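Local coordinates for sortase family protein (Streptococcus agalactiae, PDB 3O0P) that probably acts as a class C sortase, a transpeptidase that covalently links pilin subunits during pilus assembly on the surface of group B Streptococcus, at residues A[25-28]-A[29-33]; A[126-129]-A[130-133]; A[162-165]-A[166-169]. All coordinates share one frame; numbering follows the deposited sequence.

Contact 1 (A[25-28]-A[29-33]); sequences INRR and MALAQ
The flat guanidinium of Arg27 meets Leu31 one helical turn further on, with NH1 lying 3.5 Å from the methyl CD1 of Leu31. The methyl approaches at a slant, neither squarely over a face nor squarely at an edge, and the two side chains cross obliquely. Arg27 reaches this position through its chain shape: CG leaves anti to the backbone N (chi1 -175°), and a bend at chi3 (68°) folds the end round toward Leu31. NE of the same group forms a salt bridge with OE1 of Glu24. The second guanidinium, that of Arg28, is carried by a chain extended from CG to NE; its NE takes the other carboxylate oxygen of Glu24, and NH1 bonds to the carbonyls of Met63 and Glu65. One acid thus serves two consecutive arginines.

On the apolar side, Ile25 and Met29 run side by side and point the same way, CG2 of Ile25 lying 3.9 Å from CG of Met29. That methylene of Met29 also sits 3.1 Å from the carbonyl O of Ile25. The backbone evidence for a regular alpha-helix is a run of i to i+4 bonds, from Met29 N to Ile25 O (2.8 Å), Ala30 N to Asn26 O, Leu31 N to Arg27 O and Ala32 N to Arg28 O. All belong to helix 22-37, which comes before strand 71-75, the first strand of the sheet; Ile25 rests on Leu20 and Lys146, Arg28 on Ile145 and Met29 on Ile107. Ile145 and Lys146 lie in the loop between strands 139-143 and 148-159.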
loop_
_atom_site.group_PDB
_atom_site.type_symbol
_atom_site.label_atom_id
_atom_site.label_comp_id
_atom_site.label_asym_id
_atom_site.label_seq_id
_atom_site.Cartn_x
_atom_site.Cartn_y
_atom_site.Cartn_z
ATOM N N ILE A 25 -6.585 7.354 18.896
ATOM C CA ILE A 25 -5.590 7.310 17.841
ATOM C C ILE A 25 -4.274 6.795 18.409
ATOM O O ILE A 25 -3.649 5.921 17.813
ATOM C CB ILE A 25 -5.427 8.698 17.185
ATOM C CG1 ILE A 25 -6.687 9.071 16.389
ATOM C CG2 ILE A 25 -4.187 8.730 16.293
ATOM C CD1 ILE A 25 -6.742 10.497 15.953
ATOM N N ASN A 26 -3.880 7.288 19.574
ATOM C CA ASN A 26 -2.641 6.821 20.168
ATOM C C ASN A 26 -2.670 5.348 20.483
ATOM O O ASN A 26 -1.656 4.663 20.292
ATOM C CB ASN A 26 -2.337 7.623 21.430
ATOM C CG ASN A 26 -1.484 8.819 21.150
ATOM O OD1 ASN A 26 -0.450 8.698 20.487
ATOM N ND2 ASN A 26 -1.829 9.942 21.750
ATOM N N ARG A 27 -3.798 4.856 20.990
ATOM C CA ARG A 27 -3.920 3.448 21.336
ATOM C C ARG A 27 -3.793 2.595 20.069
ATOM O O ARG A 27 -3.046 1.619 20.035
ATOM C CB ARG A 27 -5.264 3.201 21.994
ATOM C CG ARG A 27 -5.417 1.767 22.496
ATOM C CD ARG A 27 -6.831 1.442 22.936
ATOM N NE ARG A 27 -7.767 1.405 21.822
ATOM C CZ ARG A 27 -7.926 0.343 21.045
ATOM N NH1 ARG A 27 -7.231 -0.759 21.294
ATOM N NH2 ARG A 27 -8.783 0.361 20.039
ATOM N N ARG A 28 -4.509 2.988 19.030
ATOM C CA ARG A 28 -4.494 2.243 17.784
ATOM C C ARG A 28 -3.124 2.282 17.122
ATOM O O ARG A 28 -2.642 1.265 16.606
ATOM C CB ARG A 28 -5.561 2.798 16.840
ATOM C CG ARG A 28 -6.982 2.462 17.261
ATOM C CD ARG A 28 -7.931 3.308 16.459
ATOM N NE ARG A 28 -9.344 2.966 16.539
ATOM C CZ ARG A 28 -10.049 2.398 15.562
ATOM N NH1 ARG A 28 -9.468 1.989 14.441
ATOM N NH2 ARG A 28 -11.350 2.230 15.708
ATOM N N MET A 29 -2.519 3.474 17.083
ATOM C CA MET A 29 -1.206 3.614 16.504
ATOM C C MET A 29 -0.173 2.816 17.290
ATOM O O MET A 29 0.780 2.289 16.726
ATOM C CB MET A 29 -0.822 5.085 16.350
ATOM C CG MET A 29 -1.714 5.856 15.396
ATOM S SD MET A 29 -1.594 5.343 13.580
ATOM C CE MET A 29 0.005 6.064 13.236
ATOM N N ALA A 30 -0.362 2.684 18.593
ATOM C CA ALA A 30 0.534 1.844 19.396
ATOM C C ALA A 30 0.416 0.397 18.980
ATOM O O ALA A 30 1.415 -0.308 18.857
ATOM C CB ALA A 30 0.197 1.970 20.862
ATOM N N LEU A 31 -0.809 -0.075 18.772
ATOM C CA LEU A 31 -0.997 -1.435 18.308
ATOM C C LEU A 31 -0.370 -1.646 16.943
ATOM O O LEU A 31 0.206 -2.697 16.676
ATOM C CB LEU A 31 -2.480 -1.816 18.293
ATOM C CG LEU A 31 -3.153 -1.938 19.666
ATOM C CD1 LEU A 31 -4.625 -2.244 19.484
ATOM C CD2 LEU A 31 -2.530 -3.022 20.518
ATOM N N ALA A 32 -0.500 -0.650 16.071
ATOM C CA ALA A 32 0.080 -0.745 14.730
ATOM C C ALA A 32 1.616 -0.768 14.792
ATOM O O ALA A 32 2.242 -1.532 14.077
ATOM C CB ALA A 32 -0.415 0.391 13.850
ATOM N N GLN A 33 2.212 0.068 15.649
ATOM C CA GLN A 33 3.654 0.062 15.840
ATOM C C GLN A 33 4.126 -1.287 16.374
ATOM O O GLN A 33 5.127 -1.830 15.924
ATOM C CB GLN A 33 4.032 1.198 16.802
ATOM C CG GLN A 33 5.494 1.250 17.109
ATOM C CD GLN A 33 6.272 1.613 15.857
ATOM O OE1 GLN A 33 5.873 2.495 15.092
ATOM N NE2 GLN A 33 7.374 0.912 15.626
#

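Contact 2 (A[126-129]-A[130-133]); sequences ELFS and NLKK
Phe128 and Leu131 form the tight part of this contact, lying side by side with CD1 of Leu131 over one ring face. The methyl is 4.1 Å from the ring centroid and only 12° off the ring normal, which meets the definition of a CH-pi contact. Its sister CD2 is 4.0 Å from CD2 of Phe128. Leu131 places both methyls there because CG stands anti to its backbone N (chi1 -164°). Both residues are buried, each packing on Leu178 and Thr180 of strand 174-182.

Backbone angles and bonds define two overlapping beta turns: a type II' turn from Glu126 to Ser129, then a type I turn from Phe128 to Leu131, leading into a short 3-10 segment. The pair belongs to the connection between strands 112-117 and 139-143 of the sortase beta-barrel. In the first turn, the carbonyl O of Glu126 receives both the backbone N of Ser129 and its OG, the latter at 2.7 Å. In the second, Leu131 N reaches Phe128 O at 3.1 Å, from above the carbonyl plane.

Away from the ring, the contact is polar and hydrated. Asn130 ND2 donates to OE2 of Glu126 at 3.1 Å in a nearly straight bond (170°), on the syn side and somewhat out of the carboxylate plane, while OE2 lies in the plane of the amide. One water accepts from Asn130 N and donates to Leu127 O at 2.8 Å, with a weak further bond to Glu126 OE2. A second water links Phe128 O to Lys132 N, 3.0 Å from that carbonyl oxygen, beside a lysine modelled only as far as CB.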
loop_
_atom_site.group_PDB
_atom_site.type_symbol
_atom_site.label_atom_id
_atom_site.label_comp_id
_atom_site.label_asym_id
_atom_site.label_seq_id
_atom_site.Cartn_x
_atom_site.Cartn_y
_atom_site.Cartn_z
ATOM N N GLU A 126 -9.870 2.195 -13.439
ATOM C CA GLU A 126 -8.535 2.758 -13.643
ATOM C C GLU A 126 -7.541 2.175 -12.643
ATOM O O GLU A 126 -6.540 1.614 -13.047
ATOM C CB GLU A 126 -8.541 4.290 -13.538
ATOM C CG GLU A 126 -7.200 4.896 -13.132
ATOM C CD GLU A 126 -6.400 5.458 -14.294
ATOM O OE1 GLU A 126 -6.649 5.054 -15.446
ATOM O OE2 GLU A 126 -5.504 6.303 -14.028
ATOM N N LEU A 127 -7.809 2.332 -11.351
ATOM C CA LEU A 127 -6.959 1.735 -10.316
ATOM C C LEU A 127 -5.478 2.052 -10.621
ATOM O O LEU A 127 -5.126 3.229 -10.712
ATOM C CB LEU A 127 -7.270 0.233 -10.173
ATOM C CG LEU A 127 -8.707 -0.066 -9.717
ATOM C CD1 LEU A 127 -9.052 -1.545 -9.806
ATOM C CD2 LEU A 127 -8.899 0.428 -8.289
ATOM N N PHE A 128 -4.600 1.049 -10.712
ATOM C CA PHE A 128 -3.184 1.298 -11.004
ATOM C C PHE A 128 -2.831 1.011 -12.480
ATOM O O PHE A 128 -1.689 0.713 -12.788
ATOM C CB PHE A 128 -2.289 0.460 -10.087
ATOM C CG PHE A 128 -2.067 1.052 -8.700
ATOM C CD1 PHE A 128 -2.693 2.221 -8.279
ATOM C CD2 PHE A 128 -1.259 0.385 -7.797
ATOM C CE1 PHE A 128 -2.479 2.711 -7.022
ATOM C CE2 PHE A 128 -1.029 0.886 -6.520
ATOM C CZ PHE A 128 -1.655 2.041 -6.129
ATOM N N SER A 129 -3.809 1.108 -13.385
ATOM C CA SER A 129 -3.569 0.924 -14.813
ATOM C C SER A 129 -2.451 1.809 -15.338
ATOM O O SER A 129 -1.763 1.430 -16.290
ATOM C CB SER A 129 -4.849 1.216 -15.627
ATOM O OG SER A 129 -5.881 0.322 -15.275
ATOM N N ASN A 130 -2.296 2.995 -14.760
ATOM C CA ASN A 130 -1.297 3.935 -15.240
ATOM C C ASN A 130 -0.114 4.109 -14.307
ATOM O O ASN A 130 0.628 5.064 -14.425
ATOM C CB ASN A 130 -1.949 5.276 -15.547
ATOM C CG ASN A 130 -2.775 5.214 -16.803
ATOM O OD1 ASN A 130 -2.272 4.829 -17.848
ATOM N ND2 ASN A 130 -4.050 5.554 -16.700
ATOM N N LEU A 131 0.103 3.151 -13.417
ATOM C CA LEU A 131 1.236 3.211 -12.481
ATOM C C LEU A 131 2.581 3.313 -13.198
ATOM O O LEU A 131 3.533 3.909 -12.696
ATOM C CB LEU A 131 1.229 1.993 -11.547
ATOM C CG LEU A 131 2.098 2.134 -10.304
ATOM C CD1 LEU A 131 1.382 3.105 -9.376
ATOM C CD2 LEU A 131 2.335 0.819 -9.589
ATOM N N LYS A 132 2.657 2.766 -14.403
ATOM C CA LYS A 132 3.917 2.787 -15.135
ATOM C C LYS A 132 4.297 4.174 -15.650
ATOM O O LYS A 132 5.396 4.365 -16.146
ATOM C CB LYS A 132 3.879 1.801 -16.307
ATOM N N LYS A 133 3.401 5.140 -15.526
ATOM C CA LYS A 133 3.740 6.515 -15.866
ATOM C C LYS A 133 4.576 7.199 -14.775
ATOM O O LYS A 133 5.164 8.248 -15.012
ATOM C CB LYS A 133 2.469 7.319 -16.173
ATOM C CG LYS A 133 1.725 6.803 -17.390
ATOM C CD LYS A 133 0.618 7.736 -17.823
ATOM C CE LYS A 133 -0.084 7.237 -19.078
ATOM N NZ LYS A 133 0.862 7.066 -20.213
HETATM O O HOH W 1 -3.846 4.398 -12.861
HETATM O O HOH W 2 0.622 0.302 -14.667
#

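Contact 3 (A[162-165]-A[166-169]); sequences DNFS and DLLV
Phe164 O accepts the backbone N of Leu167 at 3.0 Å, and the torsions of Ser165 and Asp166 match a type I beta turn; the donor stands well above the carbonyl plane. The apolar side chains lie beside this bond. CD1 of Leu167 comes to the edge of the Phe164 ring, near its plane, 4.1 Å from ring atom CD1. Leu168 covers the accepting oxygen from another direction, its CG 3.4 Å from Phe164 O. Leu167 is buried against Leu100 and Leu192, whereas Leu168 packs on Asn41 and Leu44.

The polar side chains meet through water. Asn163 ND2 and Asp166 OD2 are 4.2 Å apart, too far for a direct bond, with their flat groups turned 53° from each other. One water bridges them, accepting from ND2 and donating to OD2. Another accepts from Asp166 N at 2.8 Å and donates to both Asn163 O and Asp166 OD2, so it uses both of its hydrogens on this one turn. The other carboxylate oxygen, OD1, makes a salt bridge with Lys157, which fixes the carboxylate from outside and probably favours its ionised form. A third water joins the carbonyls of Ser165 and Leu168, donating to Ser165 O at 2.9 Å; Leu168 O also bonds to His113.

Asn163 extends with CG anti to its backbone N (chi1 180°), which brings OD1 3.0 Å from Ser165 N. This bond is the signature of an Asx turn, here leading directly into the beta turn within the loop between strands 148-159 and 174-182, which probably corresponds to the loop before the cysteine-bearing strand in other sortases.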
loop_
_atom_site.group_PDB
_atom_site.type_symbol
_atom_site.label_atom_id
_atom_site.label_comp_id
_atom_site.label_asym_id
_atom_site.label_seq_id
_atom_site.Cartn_x
_atom_site.Cartn_y
_atom_site.Cartn_z
ATOM N N ASP A 162 7.636 -14.408 -8.025
ATOM C CA ASP A 162 8.222 -15.099 -6.872
ATOM C C ASP A 162 9.462 -14.398 -6.301
ATOM O O ASP A 162 10.186 -14.974 -5.485
ATOM C CB ASP A 162 8.528 -16.561 -7.224
ATOM C CG ASP A 162 9.338 -16.717 -8.496
ATOM O OD1 ASP A 162 9.798 -15.704 -9.078
ATOM O OD2 ASP A 162 9.507 -17.881 -8.912
ATOM N N ASN A 163 9.697 -13.155 -6.705
ATOM C CA ASN A 163 10.824 -12.377 -6.186
ATOM C C ASN A 163 10.343 -11.277 -5.244
ATOM O O ASN A 163 9.885 -10.233 -5.692
ATOM C CB ASN A 163 11.614 -11.748 -7.335
ATOM C CG ASN A 163 12.796 -10.928 -6.855
ATOM O OD1 ASN A 163 13.080 -10.863 -5.650
ATOM N ND2 ASN A 163 13.471 -10.268 -7.784
ATOM N N PHE A 164 10.455 -11.525 -3.941
ATOM C CA PHE A 164 9.988 -10.581 -2.939
ATOM C C PHE A 164 11.093 -9.681 -2.405
ATOM O O PHE A 164 10.833 -8.877 -1.516
ATOM C CB PHE A 164 9.380 -11.340 -1.755
ATOM C CG PHE A 164 8.164 -12.132 -2.110
ATOM C CD1 PHE A 164 6.984 -11.495 -2.469
ATOM C CD2 PHE A 164 8.191 -13.513 -2.073
ATOM C CE1 PHE A 164 5.863 -12.228 -2.803
ATOM C CE2 PHE A 164 7.075 -14.248 -2.405
ATOM C CZ PHE A 164 5.910 -13.604 -2.770
ATOM N N SER A 165 12.313 -9.809 -2.934
ATOM C CA SER A 165 13.470 -9.103 -2.370
ATOM C C SER A 165 13.280 -7.610 -2.215
ATOM O O SER A 165 13.754 -7.021 -1.261
ATOM C CB SER A 165 14.704 -9.334 -3.252
ATOM O OG SER A 165 15.174 -10.662 -3.150
ATOM N N ASP A 166 12.609 -6.991 -3.165
ATOM C CA ASP A 166 12.494 -5.534 -3.177
ATOM C C ASP A 166 11.315 -5.021 -2.390
ATOM O O ASP A 166 11.083 -3.822 -2.361
ATOM C CB ASP A 166 12.403 -5.038 -4.612
ATOM C CG ASP A 166 13.552 -5.529 -5.442
ATOM O OD1 ASP A 166 14.706 -5.141 -5.150
ATOM O OD2 ASP A 166 13.307 -6.329 -6.355
ATOM N N LEU A 167 10.591 -5.939 -1.750
ATOM C CA LEU A 167 9.457 -5.574 -0.898
ATOM C C LEU A 167 9.769 -5.677 0.579
ATOM O O LEU A 167 8.937 -5.310 1.380
ATOM C CB LEU A 167 8.270 -6.487 -1.178
ATOM C CG LEU A 167 7.807 -6.454 -2.631
ATOM C CD1 LEU A 167 6.621 -7.389 -2.794
ATOM C CD2 LEU A 167 7.428 -5.034 -3.097
ATOM N N LEU A 168 10.965 -6.141 0.926
ATOM C CA LEU A 168 11.305 -6.395 2.317
ATOM C C LEU A 168 11.736 -5.115 2.998
ATOM O O LEU A 168 12.119 -4.133 2.337
ATOM C CB LEU A 168 12.432 -7.435 2.394
ATOM C CG LEU A 168 12.186 -8.748 1.642
ATOM C CD1 LEU A 168 13.338 -9.701 1.892
ATOM C CD2 LEU A 168 10.844 -9.383 2.003
ATOM N N VAL A 169 11.675 -5.132 4.323
ATOM C CA VAL A 169 12.113 -4.006 5.103
ATOM C C VAL A 169 13.604 -3.774 4.875
ATOM O O VAL A 169 14.406 -4.702 4.869
ATOM C CB VAL A 169 11.829 -4.245 6.600
ATOM C CG1 VAL A 169 12.562 -3.214 7.481
ATOM C CG2 VAL A 169 10.305 -4.233 6.851
HETATM O O HOH W 3 11.098 -7.866 -5.343
HETATM O O HOH W 4 15.356 -7.860 -7.214
HETATM O O HOH W 5 13.783 -4.426 0.076
#

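The three contacts follow one another along the chain without touching. Contact 1, on helix 22-37, and contact 2 lie on opposite sides of the chain's centre, their nearest atoms about 20 Å apart. Contact 3 is nearer to both: by the same measure it is about 11 Å from contact 1 and about 10 Å from contact 2. Contacts 2 and 3 both belong to loops of the sortase domain and share strand 174-182, since contact 2 packs on it while the loop of contact 3 runs into it. In sortases the catalytic cysteine lies at the end of the equivalent strand. Contact 2 is also tied by a backbone hydrogen bond from Phe128 to His119.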